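Local coordinates for glyoxalase family protein (Listeria monocytogenes, PDB 2P7O) that probably catalyses the manganese-dependent hydration of fosfomycin, inactivating the antibiotic and so conferring resistance to it, at residues A[8-13]-A[113-118]; A[91-96]-A[105-110]; A[26-31]-A[47-52]; A[72-77]-A[119-124]. One frame throughout, in Å; residues are numbered along the deposited sequence.

Interaction 1: residues A[8-13]-A[113-118]. With MN (manganese (II) ion), chain C.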
# COMPACT_ATOMS: atom_id res chain seq x y z
N ILE A 8 4.87 -2.64 -3.93
CA ILE A 8 4.19 -2.94 -2.68
C ILE A 8 4.25 -4.44 -2.47
O ILE A 8 4.10 -5.16 -3.47
CB ILE A 8 2.75 -2.47 -2.84
CG1 ILE A 8 2.65 -0.94 -3.03
CG2 ILE A 8 1.90 -2.90 -1.67
CD1 ILE A 8 1.21 -0.51 -3.30
N THR A 9 4.49 -4.90 -1.28
CA THR A 9 4.57 -6.34 -1.00
C THR A 9 3.44 -6.68 -0.03
O THR A 9 3.33 -6.07 1.05
CB THR A 9 5.97 -6.66 -0.42
OG1 THR A 9 6.90 -6.55 -1.52
CG2 THR A 9 6.02 -8.05 0.21
N LEU A 10 2.61 -7.64 -0.44
CA LEU A 10 1.54 -8.12 0.43
C LEU A 10 1.85 -9.54 0.90
O LEU A 10 2.28 -10.32 0.02
CB LEU A 10 0.17 -8.08 -0.29
CG LEU A 10 -0.19 -6.61 -0.60
CD1 LEU A 10 -1.57 -6.48 -1.22
CD2 LEU A 10 -0.12 -5.68 0.62
N ILE A 11 1.60 -9.84 2.17
CA ILE A 11 1.82 -11.22 2.69
C ILE A 11 0.47 -11.95 2.73
O ILE A 11 -0.57 -11.38 3.09
CB ILE A 11 2.40 -11.23 4.12
CG1 ILE A 11 3.65 -10.35 4.26
CG2 ILE A 11 2.68 -12.67 4.53
CD1 ILE A 11 4.81 -10.92 3.44
N VAL A 12 0.50 -13.18 2.19
CA VAL A 12 -0.74 -13.91 2.02
C VAL A 12 -0.56 -15.40 2.32
O VAL A 12 0.51 -15.96 2.18
CB VAL A 12 -1.32 -13.81 0.61
CG1 VAL A 12 -1.62 -12.36 0.24
CG2 VAL A 12 -0.42 -14.49 -0.41
N LYS A 13 -1.65 -16.05 2.74
CA LYS A 13 -1.58 -17.45 3.10
C LYS A 13 -1.40 -18.41 1.94
O LYS A 13 -0.66 -19.41 2.02
CB LYS A 13 -2.85 -17.86 3.89
CG LYS A 13 -2.78 -19.30 4.37
CD LYS A 13 -3.04 -19.35 5.85
CE LYS A 13 -2.63 -20.69 6.48
NZ LYS A 13 -1.39 -20.47 7.30
N ASP A 113 -7.11 -12.34 2.45
CA ASP A 113 -6.18 -12.27 3.60
C ASP A 113 -6.38 -10.96 4.37
O ASP A 113 -5.39 -10.39 4.89
CB ASP A 113 -4.73 -12.32 3.04
CG ASP A 113 -4.48 -13.70 2.43
OD1 ASP A 113 -4.16 -14.65 3.19
OD2 ASP A 113 -4.65 -13.88 1.20
N ASN A 114 -7.64 -10.50 4.46
CA ASN A 114 -7.90 -9.29 5.25
C ASN A 114 -7.16 -8.05 4.81
O ASN A 114 -7.06 -7.10 5.60
CB ASN A 114 -7.71 -9.48 6.76
CG ASN A 114 -8.81 -10.35 7.36
OD1 ASN A 114 -8.68 -10.72 8.54
ND2 ASN A 114 -9.81 -10.71 6.60
N HIS A 115 -6.80 -7.91 3.55
CA HIS A 115 -6.38 -6.62 2.99
C HIS A 115 -7.59 -5.92 2.34
O HIS A 115 -8.24 -6.46 1.42
CB HIS A 115 -5.39 -6.90 1.84
CG HIS A 115 -4.12 -7.58 2.21
ND1 HIS A 115 -3.76 -8.86 1.86
CD2 HIS A 115 -3.02 -7.06 2.85
CE1 HIS A 115 -2.55 -9.14 2.36
NE2 HIS A 115 -2.07 -8.05 2.95
N LEU A 116 -7.82 -4.65 2.67
CA LEU A 116 -8.83 -3.81 2.01
C LEU A 116 -8.30 -3.17 0.72
O LEU A 116 -7.20 -2.63 0.64
CB LEU A 116 -9.24 -2.74 3.01
CG LEU A 116 -10.42 -1.87 2.54
CD1 LEU A 116 -11.67 -2.71 2.30
CD2 LEU A 116 -10.67 -0.86 3.64
N PHE A 117 -9.15 -3.30 -0.31
CA PHE A 117 -8.82 -2.70 -1.60
C PHE A 117 -10.01 -1.85 -2.02
O PHE A 117 -11.14 -2.00 -1.53
CB PHE A 117 -8.72 -3.79 -2.68
CG PHE A 117 -7.38 -4.52 -2.64
CD1 PHE A 117 -7.25 -5.76 -2.01
CD2 PHE A 117 -6.25 -3.97 -3.21
CE1 PHE A 117 -6.04 -6.45 -1.95
CE2 PHE A 117 -5.01 -4.62 -3.18
CZ PHE A 117 -4.92 -5.88 -2.56
N GLU A 118 -9.75 -0.92 -2.91
CA GLU A 118 -10.77 -0.03 -3.43
C GLU A 118 -10.54 0.12 -4.93
O GLU A 118 -9.42 0.31 -5.39
CB GLU A 118 -10.71 1.31 -2.69
CG GLU A 118 -11.63 2.41 -3.20
CD GLU A 118 -11.47 3.76 -2.54
OE1 GLU A 118 -10.49 3.92 -1.74
OE2 GLU A 118 -12.30 4.67 -2.82
MN MN C . -9.81 5.47 -0.42
O HOH W 1 -11.49 6.59 -1.27
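Two sheets of the glyoxalase (vicinal oxygen chelate) fold meet where the end of strand 4-12 comes near the loop that leads into strand 116-120. His-115 is central. Its CG lies anti to the carbonyl carbon (chi1 -63°), and this sends the ring toward Leu-10 and Val-12. Leu-10 slides past it in the opposite direction. Its CD1 lies over the centre of one ring face, 4.3 Å above the plane, and its CD2 is 3.9 Å from NE2 of His-115. The same CD1 also meets CZ of Phe-117, tip to tip. At the ring edge, Ile-11 O lies in the plane, 3.1 Å from CE1 of His-115. Both ring nitrogens are engaged: ND1 with Asp-111 and NE2 with Asn-68 of the second subunit. Two such acceptors could favour a positively charged imidazole. The far end of the 113-118 segment serves the metal. Glu-118 is extended, and its OE1 is 2.1 Å from the manganese, which is also bound by His-69, Glu-126 and His-7 of the second subunit. A metal-bound water donates to Glu-118 OE2. Asp-113 crosses Val-12 at about a right angle, with OD2 3.4 Å from Val-12 CB. Its other oxygen, OD1, accepts from the backbone N of Lys-13 at 2.9 Å; the bond is nearly straight (173°), but the donor sits above the carboxylate plane.

Interaction 2: residues A[91-96]-A[105-110]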
# COMPACT_ATOMS: atom_id res chain seq x y z
N VAL A 91 -15.52 -12.81 -2.68
CA VAL A 91 -14.90 -12.04 -1.60
C VAL A 91 -15.83 -11.09 -0.86
O VAL A 91 -16.91 -10.76 -1.34
CB VAL A 91 -13.64 -11.27 -2.06
CG1 VAL A 91 -12.61 -12.30 -2.53
CG2 VAL A 91 -14.02 -10.29 -3.17
N GLU A 92 -15.41 -10.73 0.37
CA GLU A 92 -16.31 -9.88 1.16
C GLU A 92 -16.27 -8.51 0.49
O GLU A 92 -15.21 -8.00 0.14
CB GLU A 92 -15.75 -9.81 2.58
CG GLU A 92 -16.28 -8.66 3.39
CD GLU A 92 -16.01 -8.74 4.86
OE1 GLU A 92 -15.92 -9.89 5.38
OE2 GLU A 92 -15.99 -7.67 5.50
N MET A 93 -17.45 -7.89 0.34
CA MET A 93 -17.52 -6.59 -0.28
C MET A 93 -18.42 -5.68 0.57
O MET A 93 -19.47 -6.19 0.97
CB MET A 93 -18.15 -6.71 -1.68
CG MET A 93 -18.44 -5.34 -2.24
SD MET A 93 -19.51 -5.30 -3.69
CE MET A 93 -18.24 -5.50 -4.95
N LYS A 94 -17.99 -4.45 0.75
CA LYS A 94 -18.81 -3.43 1.41
C LYS A 94 -19.76 -2.83 0.35
O LYS A 94 -19.28 -2.02 -0.46
CB LYS A 94 -17.93 -2.35 2.06
CG LYS A 94 -16.78 -2.98 2.86
CD LYS A 94 -16.30 -2.06 3.97
CE LYS A 94 -16.85 -2.51 5.32
NZ LYS A 94 -15.76 -3.07 6.17
N PRO A 95 -21.01 -3.25 0.34
CA PRO A 95 -22.01 -2.89 -0.67
C PRO A 95 -22.23 -1.39 -0.86
O PRO A 95 -22.37 -0.63 0.09
CB PRO A 95 -23.30 -3.57 -0.24
CG PRO A 95 -22.95 -4.54 0.83
CD PRO A 95 -21.57 -4.19 1.36
N GLU A 96 -22.37 -0.96 -2.10
CA GLU A 96 -22.56 0.45 -2.39
C GLU A 96 -23.83 0.94 -1.69
O GLU A 96 -24.77 0.16 -1.57
CB GLU A 96 -22.61 0.64 -3.92
CG GLU A 96 -22.29 2.08 -4.34
CD GLU A 96 -22.58 2.37 -5.80
OE1 GLU A 96 -23.63 1.92 -6.33
OE2 GLU A 96 -21.77 3.13 -6.39
N ARG A 105 -18.23 7.07 -7.57
CA ARG A 105 -18.40 5.76 -6.96
C ARG A 105 -17.06 5.07 -6.72
O ARG A 105 -16.10 5.21 -7.46
CB ARG A 105 -19.22 4.91 -7.96
CG ARG A 105 -20.54 5.64 -8.34
CD ARG A 105 -21.23 4.82 -9.44
NE ARG A 105 -21.75 3.56 -8.85
CZ ARG A 105 -22.30 2.60 -9.56
NH1 ARG A 105 -22.31 2.69 -10.90
NH2 ARG A 105 -22.76 1.51 -8.92
N SER A 106 -17.03 4.40 -5.58
CA SER A 106 -15.99 3.46 -5.20
C SER A 106 -16.63 2.12 -4.81
O SER A 106 -17.74 2.05 -4.24
CB SER A 106 -15.16 4.06 -4.04
OG SER A 106 -14.31 5.08 -4.55
N ILE A 107 -15.81 1.10 -5.08
CA ILE A 107 -16.05 -0.23 -4.58
C ILE A 107 -14.95 -0.65 -3.59
O ILE A 107 -13.75 -0.62 -3.86
CB ILE A 107 -16.02 -1.24 -5.73
CG1 ILE A 107 -16.71 -0.73 -7.00
CG2 ILE A 107 -16.56 -2.57 -5.27
CD1 ILE A 107 -16.39 -1.62 -8.21
N TYR A 108 -15.39 -1.01 -2.39
CA TYR A 108 -14.46 -1.43 -1.35
C TYR A 108 -14.70 -2.90 -1.06
O TYR A 108 -15.86 -3.29 -0.88
CB TYR A 108 -14.82 -0.64 -0.08
CG TYR A 108 -14.31 0.78 -0.05
CD1 TYR A 108 -15.11 1.83 -0.43
CD2 TYR A 108 -13.03 1.06 0.41
CE1 TYR A 108 -14.67 3.14 -0.39
CE2 TYR A 108 -12.58 2.38 0.47
CZ TYR A 108 -13.42 3.42 0.08
OH TYR A 108 -12.95 4.73 0.14
N PHE A 109 -13.62 -3.67 -1.07
CA PHE A 109 -13.73 -5.12 -0.97
C PHE A 109 -12.42 -5.69 -0.45
O PHE A 109 -11.35 -5.05 -0.43
CB PHE A 109 -14.09 -5.74 -2.33
CG PHE A 109 -13.08 -5.40 -3.43
CD1 PHE A 109 -12.15 -6.30 -3.91
CD2 PHE A 109 -13.10 -4.14 -3.97
CE1 PHE A 109 -11.25 -5.96 -4.91
CE2 PHE A 109 -12.25 -3.76 -4.99
CZ PHE A 109 -11.35 -4.68 -5.48
N TYR A 110 -12.43 -6.89 0.11
CA TYR A 110 -11.22 -7.45 0.71
C TYR A 110 -10.67 -8.55 -0.18
O TYR A 110 -11.42 -8.99 -1.05
CB TYR A 110 -11.55 -8.16 2.06
CG TYR A 110 -12.09 -7.16 3.05
CD1 TYR A 110 -13.45 -6.82 2.96
CD2 TYR A 110 -11.26 -6.52 3.97
CE1 TYR A 110 -13.97 -5.88 3.84
CE2 TYR A 110 -11.82 -5.57 4.84
CZ TYR A 110 -13.14 -5.26 4.75
OH TYR A 110 -13.69 -4.35 5.62
O HOH W 2 -20.20 4.63 -4.79
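The Lys-94 chain leaves with CG anti to the carbonyl carbon, then bends at chi3 and chi4 (103° and 110°). These bends carry its amine to the hydroxyl edge of Tyr-110. NZ donates to Tyr-110 OH at only 2.5 Å, in the plane of the ring. Glu-92 has CG anti to the backbone N and runs alongside the same ring, pointing the same way. Its OE2 is 3.2 Å from Tyr-110 CE1, while its OE1 makes a salt bridge to Arg-65, which also makes a cation-pi contact with Tyr-110. At the other end Glu-96 is extended and Arg-105 bends at chi3 (71°), so the two cross at about a right angle. The guanidinium grips the carboxylate side-on. NE meets the syn lone pair of Glu-96 OE2 at a very short 2.5 Å, and NH2 reaches Glu-96 OE1 at 2.8 Å from above the carboxylate plane. Arg-105 NH1 has a second acid partner, Asp-80. Met-93 bends at chi3, and its CE presses tightly on Ile-107 CG2, 3.4 Å away. Tyr-110 N donates to Glu-92 O at 3.0 Å, and Lys-94 N to Tyr-108 O at 2.9 Å. Met-93 faces Phe-109 as a non-hydrogen-bonded pair of an antiparallel beta hairpin. Its weakly bonded strand 93-94 is outermost, within the chain, in the glyoxalase-fold sheet that carries Glu-118.

Interaction 3: residues A[26-31]-A[47-52]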
# COMPACT_ATOMS: atom_id res chain seq x y z
N PHE A 26 -8.14 -7.56 -11.07
CA PHE A 26 -7.35 -6.43 -11.55
C PHE A 26 -6.67 -6.73 -12.88
O PHE A 26 -5.88 -5.89 -13.34
CB PHE A 26 -6.21 -6.14 -10.55
CG PHE A 26 -6.66 -5.75 -9.15
CD1 PHE A 26 -6.53 -6.57 -8.06
CD2 PHE A 26 -7.24 -4.52 -8.95
CE1 PHE A 26 -7.05 -6.26 -6.81
CE2 PHE A 26 -7.72 -4.19 -7.71
CZ PHE A 26 -7.60 -5.01 -6.61
N ASN A 27 -6.86 -7.90 -13.47
CA ASN A 27 -6.10 -8.21 -14.71
C ASN A 27 -4.60 -8.12 -14.56
O ASN A 27 -3.83 -7.86 -15.49
CB ASN A 27 -6.58 -7.34 -15.88
CG ASN A 27 -7.88 -7.97 -16.36
OD1 ASN A 27 -7.86 -9.16 -16.79
ND2 ASN A 27 -8.95 -7.26 -16.07
N ALA A 28 -4.17 -8.44 -13.34
CA ALA A 28 -2.74 -8.37 -13.00
C ALA A 28 -1.95 -9.33 -13.87
O ALA A 28 -2.40 -10.45 -14.15
CB ALA A 28 -2.61 -8.67 -11.51
N GLU A 29 -0.77 -8.86 -14.30
CA GLU A 29 0.06 -9.63 -15.21
C GLU A 29 1.18 -10.27 -14.42
O GLU A 29 1.98 -9.58 -13.78
CB GLU A 29 0.59 -8.71 -16.31
CG GLU A 29 1.61 -9.46 -17.18
CD GLU A 29 0.91 -10.13 -18.36
OE1 GLU A 29 -0.24 -10.57 -18.16
OE2 GLU A 29 1.51 -10.18 -19.45
N GLU A 30 1.27 -11.57 -14.36
CA GLU A 30 2.36 -12.23 -13.63
C GLU A 30 3.71 -12.02 -14.34
O GLU A 30 3.72 -12.03 -15.59
CB GLU A 30 2.06 -13.72 -13.43
CG GLU A 30 3.04 -14.42 -12.47
CD GLU A 30 2.53 -15.81 -12.12
OE1 GLU A 30 3.34 -16.74 -11.91
OE2 GLU A 30 1.31 -15.97 -11.92
N ILE A 31 4.72 -11.78 -13.52
CA ILE A 31 6.06 -11.39 -13.91
C ILE A 31 7.07 -12.53 -13.85
O ILE A 31 6.70 -13.48 -13.12
CB ILE A 31 6.49 -10.28 -12.90
CG1 ILE A 31 6.17 -8.90 -13.48
CG2 ILE A 31 7.88 -10.43 -12.35
CD1 ILE A 31 5.97 -8.93 -14.99
N PHE A 47 3.71 -9.31 -9.77
CA PHE A 47 2.71 -8.96 -10.77
C PHE A 47 2.85 -7.46 -11.06
O PHE A 47 3.49 -6.69 -10.32
CB PHE A 47 1.29 -9.13 -10.24
CG PHE A 47 0.91 -10.57 -9.89
CD1 PHE A 47 1.18 -11.06 -8.64
CD2 PHE A 47 0.33 -11.38 -10.85
CE1 PHE A 47 0.90 -12.38 -8.38
CE2 PHE A 47 0.04 -12.72 -10.58
CZ PHE A 47 0.35 -13.24 -9.34
N LEU A 48 2.32 -7.05 -12.20
CA LEU A 48 2.20 -5.68 -12.62
C LEU A 48 0.70 -5.39 -12.76
O LEU A 48 0.02 -6.16 -13.47
CB LEU A 48 2.76 -5.43 -14.03
CG LEU A 48 4.24 -5.79 -14.13
CD1 LEU A 48 5.01 -5.12 -15.25
CD2 LEU A 48 4.73 -5.37 -12.77
N ILE A 49 0.31 -4.28 -12.18
CA ILE A 49 -1.05 -3.74 -12.26
C ILE A 49 -0.93 -2.24 -12.58
O ILE A 49 -0.61 -1.43 -11.70
CB ILE A 49 -1.77 -3.94 -10.92
CG1 ILE A 49 -1.74 -5.40 -10.42
CG2 ILE A 49 -3.23 -3.46 -11.03
CD1 ILE A 49 -2.45 -5.53 -9.09
N ALA A 50 -1.19 -1.97 -13.86
CA ALA A 50 -1.23 -0.60 -14.36
C ALA A 50 0.02 0.16 -13.90
O ALA A 50 -0.04 1.28 -13.40
CB ALA A 50 -2.49 0.08 -13.88
N GLY A 51 1.13 -0.57 -13.98
CA GLY A 51 2.44 0.09 -13.73
C GLY A 51 2.94 -0.13 -12.31
O GLY A 51 4.11 0.15 -11.95
N LEU A 52 2.05 -0.55 -11.43
CA LEU A 52 2.51 -0.82 -10.06
C LEU A 52 3.07 -2.26 -10.04
O LEU A 52 2.40 -3.21 -10.48
CB LEU A 52 1.34 -0.73 -9.07
CG LEU A 52 1.51 -1.39 -7.69
CD1 LEU A 52 2.49 -0.60 -6.84
CD2 LEU A 52 0.15 -1.58 -7.04
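Strand 29-30 adds a short antiparallel edge to strand 44-49, just after helix 15-26 ends. Asn-27 breaks the helix with a positive phi (57°), and the chain turns into the strand. Glu-29 and Leu-48 form a hydrogen-bonded pair. Glu-29 N donates to Leu-48 O at 2.9 Å in a nearly straight bond, and Leu-48 N returns the bond to Glu-29 O at 3.0 Å, on a lone pair in the carbonyl plane. Next to them, Glu-30 and Phe-47 form a non-hydrogen-bonded pair. Phe-47 CG is anti to the carbonyl carbon, so the CD2-CE2 side of the ring comes against Glu-30. CE2 is 3.6 Å from Glu-30 CB, and the carboxylate plane is steeply inclined to the ring (73°). Glu-30 is extended, and its OE2 forms a salt bridge with Lys-45. In the glyoxalase fold this sheet has the order 4-12, 52-58, 44-49, 29-30, and the pair described here is its last step within the chain. Strand 44-49 turns back into strand 52-58 through a type I' turn, Ile-49 to Leu-52. Ile-49 is buried and meets the residues at the helix end. Its CG1 is 3.6 Å from Ala-28 CB, and its CG2 is 4.0 Å from Phe-26 CB. Ile-2 of the second subunit packs on both Phe-26 and Ile-49. Near the far end Ile-31 crosses Leu-48 at about a right angle, with CD1 3.7 Å from Leu-48 CG. The side chain of Ile-31 is nearly eclipsed at chi2 (-19°), and it also touches Trp-53.

Interaction 4: residues A[72-77]-A[119-124]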
# COMPACT_ATOMS: atom_id res chain seq x y z
N PHE A 72 -7.16 1.55 -6.64
CA PHE A 72 -6.83 1.70 -8.05
C PHE A 72 -7.92 2.50 -8.77
O PHE A 72 -9.07 2.44 -8.37
CB PHE A 72 -6.77 0.31 -8.74
CG PHE A 72 -5.50 -0.43 -8.31
CD1 PHE A 72 -5.54 -1.40 -7.33
CD2 PHE A 72 -4.30 -0.18 -8.96
CE1 PHE A 72 -4.38 -2.10 -7.02
CE2 PHE A 72 -3.12 -0.78 -8.58
CZ PHE A 72 -3.17 -1.79 -7.62
N GLN A 73 -7.47 3.20 -9.83
CA GLN A 73 -8.34 4.02 -10.62
C GLN A 73 -9.09 3.25 -11.71
O GLN A 73 -8.49 2.53 -12.54
CB GLN A 73 -7.53 5.16 -11.29
CG GLN A 73 -8.44 6.33 -11.70
CD GLN A 73 -7.65 7.58 -12.07
OE1 GLN A 73 -8.09 8.25 -13.01
NE2 GLN A 73 -6.50 7.93 -11.44
N ILE A 74 -10.43 3.45 -11.75
CA ILE A 74 -11.22 2.90 -12.87
C ILE A 74 -12.16 4.01 -13.34
O ILE A 74 -12.28 5.07 -12.70
CB ILE A 74 -12.05 1.65 -12.54
CG1 ILE A 74 -12.97 1.91 -11.32
CG2 ILE A 74 -11.10 0.50 -12.20
CD1 ILE A 74 -14.02 0.81 -11.14
N GLN A 75 -12.82 3.72 -14.48
CA GLN A 75 -13.75 4.73 -14.99
C GLN A 75 -15.17 4.44 -14.52
O GLN A 75 -15.55 3.29 -14.28
CB GLN A 75 -13.73 4.68 -16.53
CG GLN A 75 -12.30 4.77 -17.11
CD GLN A 75 -11.75 6.13 -16.71
OE1 GLN A 75 -12.48 7.12 -16.87
NE2 GLN A 75 -10.59 6.15 -16.06
N SER A 76 -15.92 5.55 -14.39
CA SER A 76 -17.30 5.46 -13.94
C SER A 76 -18.06 4.44 -14.76
O SER A 76 -18.86 3.66 -14.22
CB SER A 76 -17.92 6.86 -14.08
OG SER A 76 -17.03 7.82 -13.47
N GLU A 77 -17.84 4.34 -16.07
CA GLU A 77 -18.65 3.37 -16.82
C GLU A 77 -18.24 1.91 -16.60
O GLU A 77 -18.90 1.02 -17.19
CB GLU A 77 -18.59 3.74 -18.30
CG GLU A 77 -18.98 5.18 -18.59
CD GLU A 77 -17.82 6.15 -18.73
OE1 GLU A 77 -16.77 5.93 -18.09
OE2 GLU A 77 -17.95 7.15 -19.47
N LEU A 119 -11.64 0.07 -5.68
CA LEU A 119 -11.67 0.59 -7.05
C LEU A 119 -12.42 1.93 -7.06
O LEU A 119 -13.57 2.03 -6.60
CB LEU A 119 -12.40 -0.48 -7.89
CG LEU A 119 -11.54 -1.75 -8.05
CD1 LEU A 119 -12.35 -2.76 -8.86
CD2 LEU A 119 -10.20 -1.51 -8.71
N HIS A 120 -11.70 2.97 -7.44
CA HIS A 120 -12.19 4.32 -7.22
C HIS A 120 -12.44 4.93 -8.59
O HIS A 120 -11.48 5.03 -9.37
CB HIS A 120 -11.10 5.06 -6.42
CG HIS A 120 -11.37 6.53 -6.20
ND1 HIS A 120 -11.54 7.09 -4.94
CD2 HIS A 120 -11.35 7.60 -7.05
CE1 HIS A 120 -11.73 8.39 -5.06
NE2 HIS A 120 -11.65 8.72 -6.35
N ALA A 121 -13.66 5.34 -8.89
CA ALA A 121 -13.87 6.19 -10.07
C ALA A 121 -14.13 7.63 -9.63
O ALA A 121 -14.58 7.92 -8.51
CB ALA A 121 -15.12 5.72 -10.82
N GLY A 122 -13.78 8.56 -10.50
CA GLY A 122 -14.09 9.94 -10.34
C GLY A 122 -13.09 10.66 -9.46
O GLY A 122 -11.92 10.35 -9.32
N THR A 123 -13.66 11.73 -8.90
CA THR A 123 -12.81 12.70 -8.24
C THR A 123 -12.07 12.08 -7.06
O THR A 123 -12.64 11.36 -6.23
CB THR A 123 -13.65 13.89 -7.78
OG1 THR A 123 -14.36 14.45 -8.91
CG2 THR A 123 -12.80 14.99 -7.18
N LEU A 124 -10.77 12.41 -6.92
CA LEU A 124 -10.01 11.92 -5.79
C LEU A 124 -10.49 12.47 -4.45
O LEU A 124 -10.40 13.67 -4.24
CB LEU A 124 -8.52 12.30 -6.01
CG LEU A 124 -7.54 11.78 -4.94
CD1 LEU A 124 -7.56 10.24 -4.99
CD2 LEU A 124 -6.09 12.25 -5.13
O HOH W 3 -11.93 7.82 -12.81
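Strands 69-73 and 116-120 run parallel here, side by side in a mixed sheet of the glyoxalase fold. Phe-72 pairs with Leu-119, and Gln-73 with His-120. Two backbone hydrogen bonds hold the strands. His-120 N donates to Phe-72 O at 2.8 Å, nearly along the C=O axis. Ile-74 N donates to His-120 O at 3.0 Å, from above the carbonyl plane. CA-H...O contacts accompany these bonds; the shortest, Ala-121 CA to Ile-74 O, lies beyond them. Past the paired residues a water continues the link: it donates to Ile-74 O and accepts from Gly-122 N. Here too Ala-121 CB sits 3.7 Å from Ser-76 N.

The apolar contacts lie on the side of Phe-72 and Leu-119. Leu-119 has CG anti to the carbonyl carbon, and its CD2 is 3.9 Å from Phe-72 CB. Ile-74 holds CG1 in the crowded position between backbone N and carbonyl carbon (chi1 54°). Ile-74 CD1 thus lies across Leu-119, 3.9 Å from Leu-119 CB. Val-79 and Tyr-82 of helix 79-89 also touch Ile-74. Ile-2 of the second subunit lies against both Phe-72 and Leu-119.

The polar side-chain contacts centre on His-120, near the manganese site. Its CG is anti to the backbone N (175°). ND1 makes a weak hydrogen bond to the metal ligand Glu-118, and the ring meets His-7 of the second subunit. On the other side of the imidazole, NE2 donates to Thr-123 O at 2.8 Å; the oxygen lies close to the ring plane.

In the fold
Interaction 3 lies in the sheet of strands 4-12, 52-58, 44-49 and 29-30. Interactions 2 and 4 are the two outer steps of the other sheet, 93-94 on 106-110 and 69-73 on 116-120, with centres about 13 Å apart. Interaction 1 joins the two sheets, its centre about 15 Å from those of interactions 2 and 3. Along the chain, interaction 3 closes before interaction 2 opens, and both fall between the segments of interaction 1; interactions 1 and 4 alternate. Phe-26, Phe-72, Phe-109 and Phe-117 connect all four contacts through the core. Glu-118 of interaction 1 binds manganese; Tyr-108 and His-120 lie near it, and His-7 of the second subunit is another ligand.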